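Local structure of D-alanine--D-alanine ligase (Acinetobacter baumannii ACICU, 5D8D) at the interface of chains A and B. The protein catalyses the ATP-dependent joining of two D-alanine molecules into D-alanyl-D-alanine, a building block of peptidoglycan, with magnesium or manganese as cofactor. Numbering follows the deposited sequence. Chains: chain A/B, D-alanine--D-alanine ligase.

Contact 1: the interface of chains A and B. Residues chain A 96, 105-106, 109-110; chain B 102, 105-106, 108, 117.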
loop_
_atom_site.group_PDB
_atom_site.type_symbol
_atom_site.label_atom_id
_atom_site.label_comp_id
_atom_site.label_asym_id
_atom_site.label_seq_id
_atom_site.Cartn_x
_atom_site.Cartn_y
_atom_site.Cartn_z
ATOM N N ILE A 96 3.354 0.434 0.209
ATOM C CA ILE A 96 4.051 1.034 -0.954
ATOM C C ILE A 96 5.595 0.827 -0.888
ATOM O O ILE A 96 6.219 0.342 -1.861
ATOM C CB ILE A 96 3.754 2.539 -1.133
ATOM C CG1 ILE A 96 2.264 2.781 -1.424
ATOM C CG2 ILE A 96 4.600 3.072 -2.284
ATOM C CD1 ILE A 96 1.804 4.227 -1.253
ATOM N N GLN A 105 6.748 4.697 -9.053
ATOM C CA GLN A 105 5.606 5.293 -9.701
ATOM C C GLN A 105 5.120 6.431 -8.855
ATOM O O GLN A 105 4.884 7.516 -9.373
ATOM C CB GLN A 105 4.515 4.284 -9.919
ATOM C CG GLN A 105 4.923 3.168 -10.860
ATOM C CD GLN A 105 3.980 1.973 -10.923
ATOM O OE1 GLN A 105 3.926 1.302 -11.950
ATOM N NE2 GLN A 105 3.253 1.682 -9.846
ATOM N N ILE A 106 5.001 6.228 -7.547
ATOM C CA ILE A 106 4.704 7.367 -6.665
ATOM C C ILE A 106 5.708 8.518 -6.836
ATOM O O ILE A 106 5.323 9.716 -6.849
ATOM C CB ILE A 106 4.650 6.982 -5.181
ATOM C CG1 ILE A 106 3.564 5.930 -4.899
ATOM C CG2 ILE A 106 4.379 8.212 -4.322
ATOM C CD1 ILE A 106 2.184 6.264 -5.400
ATOM N N GLY A 109 5.279 10.099 -10.244
ATOM C CA GLY A 109 4.069 10.826 -10.106
ATOM C C GLY A 109 4.145 12.066 -9.275
ATOM O O GLY A 109 3.143 12.758 -9.174
ATOM N N SER A 110 5.284 12.339 -8.643
ATOM C CA SER A 110 5.424 13.528 -7.799
ATOM C C SER A 110 6.541 14.426 -8.296
ATOM O O SER A 110 6.997 15.304 -7.556
ATOM C CB SER A 110 5.700 13.128 -6.349
ATOM O OG SER A 110 4.954 11.977 -5.986
ATOM N N LYS B 102 -3.037 8.380 -4.479
ATOM C CA LYS B 102 -1.962 7.375 -4.576
ATOM C C LYS B 102 -2.355 6.455 -5.689
ATOM O O LYS B 102 -1.525 6.115 -6.501
ATOM C CB LYS B 102 -1.721 6.544 -3.276
ATOM C CG LYS B 102 -1.048 7.285 -2.136
ATOM C CD LYS B 102 0.402 7.644 -2.436
ATOM C CE LYS B 102 0.630 9.147 -2.309
ATOM N NZ LYS B 102 0.542 9.644 -0.905
ATOM N N GLN B 105 -1.736 8.375 -8.916
ATOM C CA GLN B 105 -0.272 8.354 -9.073
ATOM C C GLN B 105 0.198 7.052 -9.658
ATOM O O GLN B 105 0.951 7.067 -10.620
ATOM C CB GLN B 105 0.497 8.661 -7.765
ATOM C CG GLN B 105 0.811 10.146 -7.640
ATOM C CD GLN B 105 1.105 10.637 -6.238
ATOM O OE1 GLN B 105 0.764 10.011 -5.222
ATOM N NE2 GLN B 105 1.755 11.788 -6.175
ATOM N N ILE B 106 -0.256 5.920 -9.133
ATOM C CA ILE B 106 0.337 4.683 -9.623
ATOM C C ILE B 106 -0.128 4.470 -11.075
ATOM O O ILE B 106 0.631 3.961 -11.940
ATOM C CB ILE B 106 0.237 3.438 -8.662
ATOM C CG1 ILE B 106 -0.701 2.382 -9.195
ATOM C CG2 ILE B 106 -0.003 3.752 -7.179
ATOM C CD1 ILE B 106 0.025 1.372 -10.028
ATOM N N GLN B 108 -0.895 6.979 -13.290
ATOM C CA GLN B 108 0.002 7.811 -14.143
ATOM C C GLN B 108 1.252 7.010 -14.456
ATOM O O GLN B 108 1.602 6.808 -15.615
ATOM C CB GLN B 108 0.388 9.134 -13.487
ATOM C CG GLN B 108 -0.765 10.117 -13.394
ATOM C CD GLN B 108 -0.522 11.266 -12.424
ATOM O OE1 GLN B 108 0.296 11.177 -11.486
ATOM N NE2 GLN B 108 -1.253 12.365 -12.638
ATOM N N TYR B 117 -4.905 16.761 -11.570
ATOM C CA TYR B 117 -5.369 17.114 -10.217
ATOM C C TYR B 117 -4.287 17.899 -9.463
ATOM O O TYR B 117 -3.094 17.841 -9.803
ATOM C CB TYR B 117 -5.733 15.852 -9.394
ATOM C CG TYR B 117 -4.516 14.995 -9.098
ATOM C CD1 TYR B 117 -3.951 14.203 -10.095
ATOM C CD2 TYR B 117 -3.887 15.026 -7.846
ATOM C CE1 TYR B 117 -2.816 13.456 -9.862
ATOM C CE2 TYR B 117 -2.739 14.271 -7.608
ATOM C CZ TYR B 117 -2.216 13.490 -8.627
ATOM O OH TYR B 117 -1.093 12.732 -8.452
HETATM O O HOH W 1 3.154 12.976 -3.806
#

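Contact 2: the interface of chains A and B. Residues chain A 51-53, 81-82; chain B 52-53, 82.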
loop_
_atom_site.group_PDB
_atom_site.type_symbol
_atom_site.label_atom_id
_atom_site.label_comp_id
_atom_site.label_asym_id
_atom_site.label_seq_id
_atom_site.Cartn_x
_atom_site.Cartn_y
_atom_site.Cartn_z
ATOM N N SER A 51 0.540 -14.930 19.643
ATOM C CA SER A 51 -0.541 -14.370 18.870
ATOM C C SER A 51 -0.463 -12.865 18.912
ATOM O O SER A 51 -0.362 -12.310 19.979
ATOM C CB SER A 51 -1.872 -14.798 19.431
ATOM O OG SER A 51 -2.925 -14.290 18.640
ATOM N N VAL A 52 -0.521 -12.211 17.751
ATOM C CA VAL A 52 -0.664 -10.732 17.696
ATOM C C VAL A 52 -1.860 -10.121 18.449
ATOM O O VAL A 52 -1.843 -8.952 18.783
ATOM C CB VAL A 52 -0.725 -10.200 16.266
ATOM C CG1 VAL A 52 0.532 -10.595 15.520
ATOM C CG2 VAL A 52 -1.959 -10.697 15.528
ATOM N N THR A 53 -2.886 -10.901 18.739
ATOM C CA THR A 53 -3.986 -10.422 19.613
ATOM C C THR A 53 -3.555 -10.046 21.008
ATOM O O THR A 53 -4.185 -9.224 21.639
ATOM C CB THR A 53 -5.146 -11.436 19.718
ATOM O OG1 THR A 53 -4.679 -12.689 20.257
ATOM C CG2 THR A 53 -5.761 -11.626 18.325
ATOM N N TRP A 81 -5.901 -1.749 13.908
ATOM C CA TRP A 81 -7.107 -2.465 14.318
ATOM C C TRP A 81 -7.277 -2.499 15.835
ATOM O O TRP A 81 -8.338 -2.188 16.353
ATOM C CB TRP A 81 -7.065 -3.898 13.763
ATOM C CG TRP A 81 -8.335 -4.593 13.876
ATOM C CD1 TRP A 81 -8.654 -5.548 14.783
ATOM C CD2 TRP A 81 -9.508 -4.389 13.078
ATOM N NE1 TRP A 81 -9.943 -5.973 14.601
ATOM C CE2 TRP A 81 -10.500 -5.263 13.570
ATOM C CE3 TRP A 81 -9.826 -3.537 12.020
ATOM C CZ2 TRP A 81 -11.799 -5.317 13.024
ATOM C CZ3 TRP A 81 -11.106 -3.576 11.495
ATOM C CH2 TRP A 81 -12.073 -4.471 11.988
ATOM N N LEU A 82 -6.200 -2.828 16.550
ATOM C CA LEU A 82 -6.168 -2.785 18.039
ATOM C C LEU A 82 -6.090 -1.352 18.682
ATOM O O LEU A 82 -6.149 -1.199 19.881
ATOM C CB LEU A 82 -4.969 -3.627 18.480
ATOM C CG LEU A 82 -5.087 -5.137 18.677
ATOM C CD1 LEU A 82 -6.409 -5.781 18.349
ATOM C CD2 LEU A 82 -4.009 -5.836 17.921
ATOM N N VAL B 52 -11.570 -9.877 18.475
ATOM C CA VAL B 52 -10.550 -10.395 17.532
ATOM C C VAL B 52 -10.084 -11.832 17.763
ATOM O O VAL B 52 -9.798 -12.540 16.811
ATOM C CB VAL B 52 -9.221 -9.594 17.545
ATOM C CG1 VAL B 52 -9.407 -8.253 16.901
ATOM C CG2 VAL B 52 -8.625 -9.461 18.956
ATOM N N THR B 53 -9.990 -12.229 19.019
ATOM C CA THR B 53 -9.540 -13.563 19.376
ATOM C C THR B 53 -10.472 -14.591 18.832
ATOM O O THR B 53 -10.099 -15.757 18.762
ATOM C CB THR B 53 -9.416 -13.789 20.906
ATOM O OG1 THR B 53 -10.676 -13.591 21.581
ATOM C CG2 THR B 53 -8.405 -12.830 21.492
ATOM N N LEU B 82 -2.948 -13.885 11.454
ATOM C CA LEU B 82 -3.640 -15.055 12.016
ATOM C C LEU B 82 -3.669 -16.224 11.045
ATOM O O LEU B 82 -4.207 -17.266 11.396
ATOM C CB LEU B 82 -5.056 -14.682 12.433
ATOM C CG LEU B 82 -5.338 -14.244 13.876
ATOM C CD1 LEU B 82 -4.176 -13.780 14.703
ATOM C CD2 LEU B 82 -6.456 -13.216 13.926
#

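Contact 3: the interface of chains A and B. Residues chain A 72-74, 77, 91; chain B 72-73, 77, 91, 95.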
loop_
_atom_site.group_PDB
_atom_site.type_symbol
_atom_site.label_atom_id
_atom_site.label_comp_id
_atom_site.label_asym_id
_atom_site.label_seq_id
_atom_site.Cartn_x
_atom_site.Cartn_y
_atom_site.Cartn_z
ATOM N N ASP A 72 5.622 -4.408 5.407
ATOM C CA ASP A 72 4.676 -4.384 4.268
ATOM C C ASP A 72 3.216 -4.009 4.610
ATOM O O ASP A 72 2.327 -4.217 3.779
ATOM C CB ASP A 72 4.671 -5.768 3.609
ATOM C CG ASP A 72 4.272 -6.867 4.581
ATOM O OD1 ASP A 72 3.895 -6.556 5.741
ATOM O OD2 ASP A 72 4.352 -8.044 4.192
ATOM N N GLY A 73 2.983 -3.490 5.817
ATOM C CA GLY A 73 1.645 -3.012 6.240
ATOM C C GLY A 73 0.832 -4.016 7.067
ATOM O O GLY A 73 -0.160 -3.655 7.672
ATOM N N GLN A 74 1.291 -5.259 7.152
ATOM C CA GLN A 74 0.571 -6.254 7.868
ATOM C C GLN A 74 0.558 -6.051 9.385
ATOM O O GLN A 74 -0.492 -6.043 10.004
ATOM C CB GLN A 74 1.182 -7.606 7.594
ATOM C CG GLN A 74 1.077 -8.040 6.150
ATOM C CD GLN A 74 1.349 -9.497 5.951
ATOM O OE1 GLN A 74 1.430 -9.931 4.827
ATOM N NE2 GLN A 74 1.408 -10.272 7.019
ATOM N N GLY A 77 -1.248 -2.962 10.139
ATOM C CA GLY A 77 -2.673 -3.282 10.054
ATOM C C GLY A 77 -3.239 -3.721 11.390
ATOM O O GLY A 77 -4.247 -3.142 11.882
ATOM N N VAL A 91 0.228 1.874 7.484
ATOM C CA VAL A 91 -0.138 0.788 6.552
ATOM C C VAL A 91 0.166 1.155 5.115
ATOM O O VAL A 91 0.827 0.394 4.383
ATOM C CB VAL A 91 -1.643 0.416 6.669
ATOM C CG1 VAL A 91 -1.990 -0.774 5.769
ATOM C CG2 VAL A 91 -1.976 0.030 8.108
ATOM N N ASP B 72 -9.078 -0.607 3.953
ATOM C CA ASP B 72 -7.763 0.071 3.975
ATOM C C ASP B 72 -6.634 -0.868 4.426
ATOM O O ASP B 72 -5.543 -0.431 4.683
ATOM C CB ASP B 72 -7.809 1.333 4.834
ATOM C CG ASP B 72 -8.263 1.069 6.279
ATOM O OD1 ASP B 72 -8.551 -0.088 6.618
ATOM O OD2 ASP B 72 -8.360 2.039 7.083
ATOM N N GLY B 73 -6.885 -2.169 4.504
ATOM C CA GLY B 73 -5.834 -3.109 4.901
ATOM C C GLY B 73 -5.734 -3.477 6.367
ATOM O O GLY B 73 -5.054 -4.424 6.664
ATOM N N GLY B 77 -4.544 -7.087 7.314
ATOM C CA GLY B 77 -3.366 -7.270 8.120
ATOM C C GLY B 77 -3.574 -8.273 9.258
ATOM O O GLY B 77 -2.779 -9.195 9.404
ATOM N N VAL B 91 -3.327 -6.554 1.745
ATOM C CA VAL B 91 -3.021 -5.346 2.523
ATOM C C VAL B 91 -2.696 -4.136 1.671
ATOM O O VAL B 91 -3.321 -3.077 1.874
ATOM C CB VAL B 91 -1.899 -5.591 3.517
ATOM C CG1 VAL B 91 -1.506 -4.299 4.230
ATOM C CG2 VAL B 91 -2.378 -6.585 4.551
ATOM N N ALA B 95 -4.790 -0.728 0.990
ATOM C CA ALA B 95 -4.258 0.529 1.529
ATOM C C ALA B 95 -4.172 1.599 0.446
ATOM O O ALA B 95 -4.451 2.733 0.713
ATOM C CB ALA B 95 -2.887 0.310 2.173
#

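Contact 4: the interface of chains A and B. Residues chain A 16-17, 47-48, 65, 69, 74; chain B 80-81.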
loop_
_atom_site.group_PDB
_atom_site.type_symbol
_atom_site.label_atom_id
_atom_site.label_comp_id
_atom_site.label_asym_id
_atom_site.label_seq_id
_atom_site.Cartn_x
_atom_site.Cartn_y
_atom_site.Cartn_z
ATOM N N GLY A 16 9.724 -12.658 13.841
ATOM C CA GLY A 16 8.657 -12.713 12.875
ATOM C C GLY A 16 8.849 -13.869 11.943
ATOM O O GLY A 16 9.603 -14.782 12.236
ATOM N N LYS A 17 8.173 -13.788 10.800
ATOM C CA LYS A 17 8.029 -14.912 9.870
ATOM C C LYS A 17 8.820 -14.770 8.560
ATOM O O LYS A 17 8.740 -15.652 7.723
ATOM C CB LYS A 17 6.544 -15.118 9.548
ATOM C CG LYS A 17 5.877 -14.005 8.719
ATOM C CD LYS A 17 4.400 -14.301 8.567
ATOM C CE LYS A 17 3.606 -13.076 8.118
ATOM N NZ LYS A 17 2.161 -13.417 8.235
ATOM N N PRO A 47 5.941 -12.154 17.086
ATOM C CA PRO A 47 4.626 -12.564 16.574
ATOM C C PRO A 47 4.591 -13.896 15.867
ATOM O O PRO A 47 3.500 -14.383 15.570
ATOM C CB PRO A 47 4.232 -11.424 15.640
ATOM C CG PRO A 47 5.529 -10.856 15.199
ATOM C CD PRO A 47 6.462 -10.984 16.362
ATOM N N GLN A 48 5.747 -14.482 15.588
ATOM C CA GLN A 48 5.799 -15.881 15.180
ATOM C C GLN A 48 5.339 -16.823 16.312
ATOM O O GLN A 48 4.696 -17.809 16.028
ATOM C CB GLN A 48 7.206 -16.288 14.715
ATOM C CG GLN A 48 7.271 -17.667 14.030
ATOM C CD GLN A 48 8.698 -18.202 13.865
ATOM O OE1 GLN A 48 9.282 -18.813 14.797
ATOM N NE2 GLN A 48 9.266 -17.995 12.666
ATOM N N LEU A 65 10.557 -5.573 12.992
ATOM C CA LEU A 65 10.344 -6.749 12.146
ATOM C C LEU A 65 10.733 -6.381 10.732
ATOM O O LEU A 65 10.067 -5.597 10.117
ATOM C CB LEU A 65 8.855 -7.123 12.121
ATOM C CG LEU A 65 8.235 -7.645 13.400
ATOM C CD1 LEU A 65 6.718 -7.567 13.365
ATOM C CD2 LEU A 65 8.684 -9.081 13.630
ATOM N N GLY A 69 5.636 -9.289 6.466
ATOM C CA GLY A 69 4.941 -9.320 7.741
ATOM C C GLY A 69 5.102 -8.040 8.535
ATOM O O GLY A 69 4.197 -7.641 9.244
ATOM N N GLN A 74 1.291 -5.259 7.152
ATOM C CA GLN A 74 0.571 -6.254 7.868
ATOM C C GLN A 74 0.558 -6.051 9.385
ATOM O O GLN A 74 -0.492 -6.043 10.004
ATOM C CB GLN A 74 1.182 -7.606 7.594
ATOM C CG GLN A 74 1.077 -8.040 6.150
ATOM C CD GLN A 74 1.349 -9.497 5.951
ATOM O OE1 GLN A 74 1.430 -9.931 4.827
ATOM N NE2 GLN A 74 1.408 -10.272 7.019
ATOM N N GLU B 80 -3.897 -11.786 7.802
ATOM C CA GLU B 80 -2.633 -12.304 7.314
ATOM C C GLU B 80 -1.880 -12.930 8.520
ATOM O O GLU B 80 -1.529 -14.097 8.495
ATOM C CB GLU B 80 -1.788 -11.206 6.685
ATOM C CG GLU B 80 -2.269 -10.659 5.347
ATOM C CD GLU B 80 -2.080 -11.617 4.172
ATOM O OE1 GLU B 80 -1.445 -12.679 4.323
ATOM O OE2 GLU B 80 -2.611 -11.296 3.080
ATOM N N TRP B 81 -1.730 -12.171 9.596
ATOM C CA TRP B 81 -1.008 -12.628 10.775
ATOM C C TRP B 81 -1.642 -13.779 11.509
ATOM O O TRP B 81 -0.952 -14.535 12.152
ATOM C CB TRP B 81 -0.764 -11.470 11.766
ATOM C CG TRP B 81 0.520 -10.767 11.458
ATOM C CD1 TRP B 81 0.671 -9.515 10.932
ATOM C CD2 TRP B 81 1.833 -11.310 11.604
ATOM N NE1 TRP B 81 1.998 -9.232 10.782
ATOM C CE2 TRP B 81 2.740 -10.316 11.190
ATOM C CE3 TRP B 81 2.331 -12.513 12.095
ATOM C CZ2 TRP B 81 4.145 -10.503 11.238
ATOM C CZ3 TRP B 81 3.710 -12.711 12.120
ATOM C CH2 TRP B 81 4.601 -11.701 11.697
#

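Contact 1: the interface of chains A and B
The flat carboxamide of B:Gln105 meets chain A along one face and at its NH2 end. Toward that face stands A:Ile106, whose CG2 lies 4.1 Å from the amide oxygen OE1. On the opposite side is B:Tyr117 of its own chain, with its hydroxyl OH 3.8 Å from NE2. The NH2 points near the amide plane to the A:Gly109 carbonyl O, in a long, weak hydrogen bond (3.4 Å, 160° at H), and to water 1. This water bridges B:Gln105 NE2 (3.0 Å) and the A:Ser110 hydroxyl OG, which sits over the A:Ile106 face. The second amide, that of A:Gln105, reaches B:Ile106 through an extended chain. The two side chains cross obliquely, and NE2 approaches the methyl CD1 of B:Ile106 tightly. That methyl is less surely placed, since its chain has an unusual first torsion (chi1 111°).

Between the amides, helix 100-108 of chain A packs on helix 100-109 of chain B in an apolar patch that probably helps hold the subunits together. A:Ile106 has CG1 beside its backbone N (chi1 -60°), and its tip CD1 lies 3.8 Å from B:Gln105 CB. The same methyl touches CG2 of B:Ile106, also at 3.8 Å. B:Lys102, bent beyond CG, crosses this tip at about a right angle. Its CD touches both isoleucine tips, 3.7 Å from A:Ile106 CD1 and 3.9 Å from A:Ile96 CD1.

Contact 2: the interface of chains A and B
B:Val52 wedges its branches between A:Thr53 and A:Trp81. Starting at CB, the B:Val52 chain lies 4.1 Å from the A:Thr53 methyl CG2. One branch, CG1, is anti to the backbone carbonyl carbon (chi1 -72°) and points to the pyrrole side of A:Trp81. There it sits at the edge of the indole, in the ring plane, 3.3 Å from NE1 and 3.5 Å from CD1. The same methyl also reaches A:Leu82 CD1. The other branch, CG2, takes the crowded position between N and the carbonyl carbon and meets the A:Thr53 methyl CG2 at 3.6 Å, the two side chains running past each other in opposite directions.

The A:Thr53 hydroxyl OG1 is held by A:Ser51 OG (2.9 Å), which helps fix the rotation that presents the methyl to B:Val52. Its CB also faces the B:Thr53 methyl CG2 at 4.0 Å, the two threonines crossing at about a right angle. At the other end, B:Leu82 meets A:Val52 at a slant, CD1 to CG2 3.9 Å.

The packing is apolar; polar atoms of the two chains stay apart. The contact joins the 3-10 helices 52-57 of the two subunits, with A:Trp81 and both Leu82 residues at the ends of helices 74-81, and probably helps close one end of the dimer interface.

Contact 3: the interface of chains A and B
A:Gly73 bends the backbone at a positive phi (97°), facing the methyl CG1 of B:Val91. B:Gly73 takes nearly the same shape, in keeping with the two-fold. The turn presents the face of the peptide after A:Gly73, and CG1 of B:Val91 sits over it, 3.7 Å from the carbonyl carbon C. On the other half, A:Val91 CG1 meets the B:Asp72 carbonyl O at 3.7 Å.

In both valines CG1 is anti to the backbone N (chi1 -176° in A:Val91), which sends that methyl toward the two-fold axis. The two CG1 atoms come to 3.9 Å from each other. A:Val91 CG1 also rests on the B:Ala95 methyl CB at 3.9 Å, while the B:Val91 and A:Gln74 side chains cross at about a right angle, CG2 facing CG.

The turn is steadied within chain A: the backbone N of A:Gln74 donates to OD1 of the A:Asp72 carboxylate (3.2 Å, 166° at H), approaching from above the carboxylate plane. A:Asp72 thereby caps the N-terminal end of helix 74-81. Farther along, A:Gln74 O lies 3.6 Å from B:Gly77 CA, where the lack of a side chain lets the backbones come near.

The site sits about the two-fold, where the start of helix 74-81, the preceding 72-73 turn and helix 91-97 of each subunit face their counterparts.

Contact 4: the interface of chains A and B
A first torsion of -89° swings the indole of B:Trp81 off the end of its helix toward chain A, and A:Lys17, with CG between its backbone N and carbonyl carbon (chi1 68°), sends an extended chain across the face of that ring. The methylene CE of A:Lys17 lies 3.9 Å from the centroid of the six-membered ring, a CH-pi contact, and NZ lies above the same face toward the rim. A:Pro47 lies over the outer rim of the opposite face, its CG 3.7 Å from CH2. The benzo end is thus sandwiched; the tryptophan of one subunit fills a site on the other and probably helps fasten the dimer.

A:Gln74 meets the pyrrole edge with its backbone C, its CB 3.7 Å from NE1, while its amide NH2 overhangs the A:Lys17 face near the rim. This amide stands almost perpendicular to the indole. It also lies against B:Glu80: CD is 3.6 Å from the methylene CB, and its plane is roughly parallel to the carboxylate. A:Lys17 NZ and B:Glu80 OE1, 5.4 Å apart, may still attract.

The ring nitrogen is satisfied across the interface: B:Trp81 NE1 donates to the A:Gly69 carbonyl O at 3.1 Å, bent to 139° at H, with that oxygen close to the ring plane.

The four contacts form a chain along the A-B interface. Contact 1 lies at one end, its centre of C-alpha atoms about 18 Å from that of contact 3 and 32 Å from that of contact 2. Contacts 2, 3 and 4 cluster within about 11 to 14 Å of one another. Contacts 3 and 4 share A:Gln74, and helix 74-81 contributes to contacts 2, 3 and 4, its tryptophan serving as A:Trp81 in contact 2 and B:Trp81 in contact 4. Helix 91-97 connects contacts 1 and 3. Every contact recurs with the chains exchanged, and the repeated contacts fit a two-fold dimer.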